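Long-range contacts in tyrosinase (Burkholderia thailandensis, PDB 5ZRD), which hydroxylates monophenols to catechols and probably oxidises these further to quinones, using a dinuclear copper centre: residues 55-60 against 81-86; 77-82 against 353-358. One frame throughout, in Å; residues are numbered along the deposited sequence.

Interaction 1 (55-60 against 81-86). With CU (copper (II) ion), chain J; O (oxygen atom), chain L.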
loop_
_atom_site.group_PDB
_atom_site.type_symbol
_atom_site.label_atom_id
_atom_site.label_comp_id
_atom_site.label_asym_id
_atom_site.label_seq_id
_atom_site.Cartn_x
_atom_site.Cartn_y
_atom_site.Cartn_z
ATOM N N GLY A 55 27.287 -2.707 11.902
ATOM C CA GLY A 55 26.040 -2.454 11.109
ATOM C C GLY A 55 25.211 -3.700 10.817
ATOM O O GLY A 55 24.002 -3.582 10.532
ATOM N N TYR A 56 25.809 -4.894 10.894
ATOM C CA TYR A 56 25.029 -6.109 10.571
ATOM C C TYR A 56 23.935 -6.353 11.637
ATOM O O TYR A 56 22.843 -6.843 11.296
ATOM C CB TYR A 56 25.950 -7.333 10.410
ATOM C CG TYR A 56 26.904 -7.273 9.234
ATOM C CD1 TYR A 56 26.495 -6.771 8.003
ATOM C CD2 TYR A 56 28.200 -7.753 9.327
ATOM C CE1 TYR A 56 27.337 -6.727 6.907
ATOM C CE2 TYR A 56 29.063 -7.709 8.240
ATOM C CZ TYR A 56 28.634 -7.170 7.039
ATOM O OH TYR A 56 29.464 -7.091 5.970
ATOM N N HIS A 57 24.210 -5.983 12.899
ATOM C CA HIS A 57 23.387 -6.297 14.036
ATOM C C HIS A 57 22.004 -5.674 13.873
ATOM O O HIS A 57 20.977 -6.363 13.899
ATOM C CB HIS A 57 24.062 -5.790 15.324
ATOM C CG HIS A 57 23.424 -6.327 16.551
ATOM N ND1 HIS A 57 22.569 -5.582 17.314
ATOM C CD2 HIS A 57 23.469 -7.558 17.102
ATOM C CE1 HIS A 57 22.142 -6.321 18.314
ATOM N NE2 HIS A 57 22.660 -7.541 18.189
ATOM N N GLY A 58 22.016 -4.367 13.691
ATOM C CA GLY A 58 20.841 -3.518 13.678
ATOM C C GLY A 58 20.881 -2.530 12.509
ATOM O O GLY A 58 20.734 -2.914 11.356
ATOM N N GLU A 59 21.061 -1.249 12.827
ATOM C CA GLU A 59 21.146 -0.220 11.829
ATOM C C GLU A 59 22.545 -0.254 11.222
ATOM O O GLU A 59 23.496 -0.482 11.937
ATOM C CB GLU A 59 20.907 1.153 12.448
ATOM C CG GLU A 59 19.521 1.369 13.035
ATOM C CD GLU A 59 19.468 2.673 13.816
ATOM O OE1 GLU A 59 20.242 3.560 13.489
ATOM O OE2 GLU A 59 18.665 2.804 14.730
ATOM N N PRO A 60 22.693 -0.000 9.931
ATOM C CA PRO A 60 21.648 0.464 9.028
ATOM C C PRO A 60 20.680 -0.652 8.643
ATOM O O PRO A 60 21.092 -1.811 8.450
ATOM C CB PRO A 60 22.355 0.952 7.753
ATOM C CG PRO A 60 23.700 0.284 7.797
ATOM C CD PRO A 60 23.992 -0.032 9.256
ATOM N N GLY A 81 17.429 -5.228 10.958
ATOM C CA GLY A 81 18.789 -5.735 11.138
ATOM C C GLY A 81 18.785 -7.236 10.933
ATOM O O GLY A 81 17.715 -7.815 10.706
ATOM N N TYR A 82 19.957 -7.853 11.024
ATOM C CA TYR A 82 20.111 -9.282 10.829
ATOM C C TYR A 82 20.053 -10.044 12.168
ATOM O O TYR A 82 19.861 -11.287 12.189
ATOM C CB TYR A 82 21.430 -9.504 10.096
ATOM C CG TYR A 82 21.398 -9.161 8.629
ATOM C CD1 TYR A 82 20.564 -9.855 7.769
ATOM C CD2 TYR A 82 22.166 -8.127 8.101
ATOM C CE1 TYR A 82 20.496 -9.549 6.419
ATOM C CE2 TYR A 82 22.143 -7.830 6.749
ATOM C CZ TYR A 82 21.314 -8.557 5.906
ATOM O OH TYR A 82 21.234 -8.283 4.574
ATOM N N CYS A 83 20.291 -9.377 13.312
ATOM C CA CYS A 83 20.461 -10.125 14.534
ATOM C C CYS A 83 19.122 -10.790 14.868
ATOM O O CYS A 83 18.022 -10.237 14.546
ATOM C CB CYS A 83 21.005 -9.280 15.676
ATOM S SG CYS A 83 19.839 -8.056 16.345
ATOM N N ASN A 84 19.228 -12.006 15.436
ATOM C CA ASN A 84 18.104 -12.795 15.940
ATOM C C ASN A 84 17.974 -12.594 17.459
ATOM O O ASN A 84 18.939 -12.839 18.203
ATOM C CB ASN A 84 18.275 -14.278 15.617
ATOM C CG ASN A 84 17.853 -14.618 14.213
ATOM O OD1 ASN A 84 16.665 -14.649 13.941
ATOM N ND2 ASN A 84 18.811 -14.802 13.311
ATOM N N HIS A 85 16.769 -12.202 17.890
ATOM C CA HIS A 85 16.408 -11.963 19.307
ATOM C C HIS A 85 15.010 -12.494 19.601
ATOM O O HIS A 85 14.159 -12.508 18.755
ATOM C CB HIS A 85 16.449 -10.472 19.614
ATOM C CG HIS A 85 17.743 -9.861 19.217
ATOM N ND1 HIS A 85 17.934 -9.302 17.993
ATOM C CD2 HIS A 85 18.941 -9.836 19.842
ATOM C CE1 HIS A 85 19.185 -8.896 17.907
ATOM N NE2 HIS A 85 19.830 -9.208 19.030
ATOM N N GLY A 86 14.799 -12.951 20.804
ATOM C CA GLY A 86 13.556 -13.566 21.183
ATOM C C GLY A 86 13.232 -14.795 20.345
ATOM O O GLY A 86 12.042 -15.146 20.216
HETATM CU CU CU J . 21.900 -9.131 19.147
HETATM O O O L . 21.912 -8.564 21.557
#
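One copper ion of the dinuclear centre joins segment 55-60, on helix 50-57, to the 81-86 loop: His57 NE2 binds it at 2.0 Å and His85 NE2 at 2.1 Å, His94 gives a third nitrogen, and the bound oxygen atom lies on the same ion. The CA-CB bond of His57 leads away from the loop, but CG stands anti to the backbone N (chi1 -168°), and this swings NE2 round to the metal. On His85 the bond already points across, with CG beside the backbone N; the two side chains cross at about a right angle, and the rings meet obliquely, planes 74° apart. Cys83 touches both rings but is bonded to one. Its chi1 of 71° puts SG in the crowded position between backbone N and carbonyl carbon, where it lies over one face of the His57 ring, 3.5 Å from the centroid, and is bonded covalently to His85 CE1 at 1.9 Å. This Cys-His thioether, known from several type 3 copper proteins, locks the rotation of the His85 ring, whose ND1 is held by Gln355. Two backbone hydrogen bonds tie the segments: Tyr82 N donates to Tyr56 O, nearly along the C=O axis, and Cys83 N to a lone pair of His57 O, both 3.1 Å. Glycine suits position 81, since a CB would run into His57 O and Gly58 CA. His57 belongs to helix 50-57, with Phe316 of helix 315-334 edge-to-face against its ring, while Trp93 of helix 90-108 packs on His57, Tyr82 and Cys83.

Interaction 2 (77-82 against 353-358)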
loop_
_atom_site.group_PDB
_atom_site.type_symbol
_atom_site.label_atom_id
_atom_site.label_comp_id
_atom_site.label_asym_id
_atom_site.label_seq_id
_atom_site.Cartn_x
_atom_site.Cartn_y
_atom_site.Cartn_z
ATOM N N PRO A 77 5.181 -6.006 13.673
ATOM C CA PRO A 77 6.561 -5.614 13.900
ATOM C C PRO A 77 7.522 -6.475 13.081
ATOM O O PRO A 77 7.224 -7.616 12.849
ATOM C CB PRO A 77 6.791 -5.860 15.395
ATOM C CG PRO A 77 5.758 -6.915 15.756
ATOM C CD PRO A 77 4.574 -6.623 14.858
ATOM N N TYR A 78 8.640 -5.908 12.652
ATOM C CA TYR A 78 9.685 -6.629 11.932
ATOM C C TYR A 78 11.029 -5.985 12.281
ATOM O O TYR A 78 11.044 -4.903 12.874
ATOM C CB TYR A 78 9.425 -6.630 10.423
ATOM C CG TYR A 78 9.623 -5.298 9.742
ATOM C CD1 TYR A 78 8.613 -4.348 9.724
ATOM C CD2 TYR A 78 10.803 -4.997 9.087
ATOM C CE1 TYR A 78 8.770 -3.136 9.069
ATOM C CE2 TYR A 78 10.985 -3.782 8.445
ATOM C CZ TYR A 78 9.965 -2.845 8.432
ATOM O OH TYR A 78 10.150 -1.638 7.815
ATOM N N TRP A 79 12.126 -6.660 11.919
ATOM C CA TRP A 79 13.476 -6.162 12.241
ATOM C C TRP A 79 14.293 -5.983 10.963
ATOM O O TRP A 79 14.457 -6.954 10.181
ATOM C CB TRP A 79 14.190 -7.132 13.176
ATOM C CG TRP A 79 15.498 -6.656 13.706
ATOM C CD1 TRP A 79 16.680 -7.335 13.658
ATOM C CD2 TRP A 79 15.757 -5.435 14.421
ATOM N NE1 TRP A 79 17.666 -6.606 14.276
ATOM C CE2 TRP A 79 17.126 -5.435 14.754
ATOM C CE3 TRP A 79 14.990 -4.338 14.816
ATOM C CZ2 TRP A 79 17.717 -4.391 15.479
ATOM C CZ3 TRP A 79 15.579 -3.307 15.530
ATOM C CH2 TRP A 79 16.925 -3.332 15.854
ATOM N N GLY A 80 14.819 -4.757 10.799
ATOM C CA GLY A 80 15.599 -4.376 9.627
ATOM C C GLY A 80 17.065 -4.692 9.801
ATOM O O GLY A 80 17.892 -4.363 8.948
ATOM N N GLY A 81 17.429 -5.228 10.958
ATOM C CA GLY A 81 18.789 -5.735 11.138
ATOM C C GLY A 81 18.785 -7.236 10.933
ATOM O O GLY A 81 17.715 -7.815 10.706
ATOM N N TYR A 82 19.957 -7.853 11.024
ATOM C CA TYR A 82 20.111 -9.282 10.829
ATOM C C TYR A 82 20.053 -10.044 12.168
ATOM O O TYR A 82 19.861 -11.287 12.189
ATOM C CB TYR A 82 21.430 -9.504 10.096
ATOM C CG TYR A 82 21.398 -9.161 8.629
ATOM C CD1 TYR A 82 20.564 -9.855 7.769
ATOM C CD2 TYR A 82 22.166 -8.127 8.101
ATOM C CE1 TYR A 82 20.496 -9.549 6.419
ATOM C CE2 TYR A 82 22.143 -7.830 6.749
ATOM C CZ TYR A 82 21.314 -8.557 5.906
ATOM O OH TYR A 82 21.234 -8.283 4.574
ATOM N N ASP A 353 7.903 -13.986 15.682
ATOM C CA ASP A 353 8.029 -13.869 17.108
ATOM C C ASP A 353 8.887 -12.711 17.518
ATOM O O ASP A 353 9.904 -12.400 16.902
ATOM C CB ASP A 353 8.614 -15.153 17.727
ATOM C CG ASP A 353 7.693 -16.374 17.551
ATOM O OD1 ASP A 353 6.463 -16.213 17.436
ATOM O OD2 ASP A 353 8.203 -17.513 17.529
ATOM N N SER A 354 8.460 -12.104 18.606
ATOM C CA SER A 354 9.213 -11.074 19.295
ATOM C C SER A 354 9.493 -9.863 18.374
ATOM O O SER A 354 8.588 -9.105 18.076
ATOM C CB SER A 354 10.450 -11.696 19.875
ATOM O OG SER A 354 11.055 -10.796 20.784
ATOM N N GLN A 355 10.738 -9.672 17.946
ATOM C CA GLN A 355 11.193 -8.566 17.087
ATOM C C GLN A 355 10.561 -8.617 15.684
ATOM O O GLN A 355 10.534 -7.613 14.985
ATOM C CB GLN A 355 12.718 -8.634 16.934
ATOM C CG GLN A 355 13.223 -9.800 16.089
ATOM C CD GLN A 355 14.719 -9.802 15.981
ATOM O OE1 GLN A 355 15.436 -8.966 16.564
ATOM N NE2 GLN A 355 15.199 -10.774 15.234
ATOM N N GLY A 356 10.104 -9.793 15.245
ATOM C CA GLY A 356 9.542 -9.924 13.923
ATOM C C GLY A 356 10.617 -10.297 12.929
ATOM O O GLY A 356 11.773 -10.397 13.297
ATOM N N PRO A 357 10.230 -10.526 11.667
ATOM C CA PRO A 357 11.109 -11.108 10.691
ATOM C C PRO A 357 12.276 -10.201 10.285
ATOM O O PRO A 357 12.156 -8.981 10.146
ATOM C CB PRO A 357 10.206 -11.420 9.497
ATOM C CG PRO A 357 8.951 -10.609 9.734
ATOM C CD PRO A 357 8.825 -10.491 11.232
ATOM N N THR A 358 13.427 -10.834 10.146
ATOM C CA THR A 358 14.620 -10.184 9.665
ATOM C C THR A 358 14.565 -10.161 8.126
ATOM O O THR A 358 13.724 -10.820 7.545
ATOM C CB THR A 358 15.869 -10.884 10.201
ATOM O OG1 THR A 358 15.893 -12.212 9.696
ATOM C CG2 THR A 358 15.955 -10.936 11.712
#
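Gln355 sets OE1 over one face of the Trp79 indole, nearest CD1 and CG, 3.5 Å above the ring plane and off-centre, with amide and ring planes only 18° apart. Its CG occupies the crowded position (chi1 70°) and the chain beyond is extended, which carries the amide along the tryptophan. Gly81 N, of the tryptophan's own segment, lies over the opposite face, also off-centre. Next to this the backbones run close. Trp79 N donates to Pro357 O at 2.9 Å, nearly straight at 165° but from above the carbonyl plane. Gly356 CA meets Pro77 O at 3.4 Å and Thr358 CA meets Trp79 O at 3.3 Å; a CB on Gly356 would clash with Pro77 O, and glycine also suits its backbone angles at the end of the type II' turn from Asp353. Tyr78 packs CB on Pro357 here and sends its hydroxyl to Asp68. The other end is looser: Ser354 is exposed, and Pro77 CG approaches Ser354 O no nearer than 4.3 Å. With one conventional hydrogen bond, the contact relies largely on CA-H...O contacts and flat-group packing; the polar ends of the Gln355 amide are instead used by His85 and Cys83.

Interactions 1 and 2 share Gly81 and Tyr82, so one loop meets helix 50-57 through its later residues and the 353-358 loop through its earlier ones. Interaction 1 is buried and built on metal ligation, a thioether and paired backbone bonds; interaction 2 is partly buried, reaching exposed Ser354, and rests on one backbone hydrogen bond, CA-H...O contacts and packing. Gln355 bridges them: OE1 lies 2.9 Å from His85 ND1 and NE2 3.0 Å from Cys83 O, both probable hydrogen bonds. Interaction 2 thus supplies a second-shell residue, Gln355, consistent with orienting His85 and perhaps polarising its imidazole. Trp79 NE1 adds a weak hydrogen bond to His57 O.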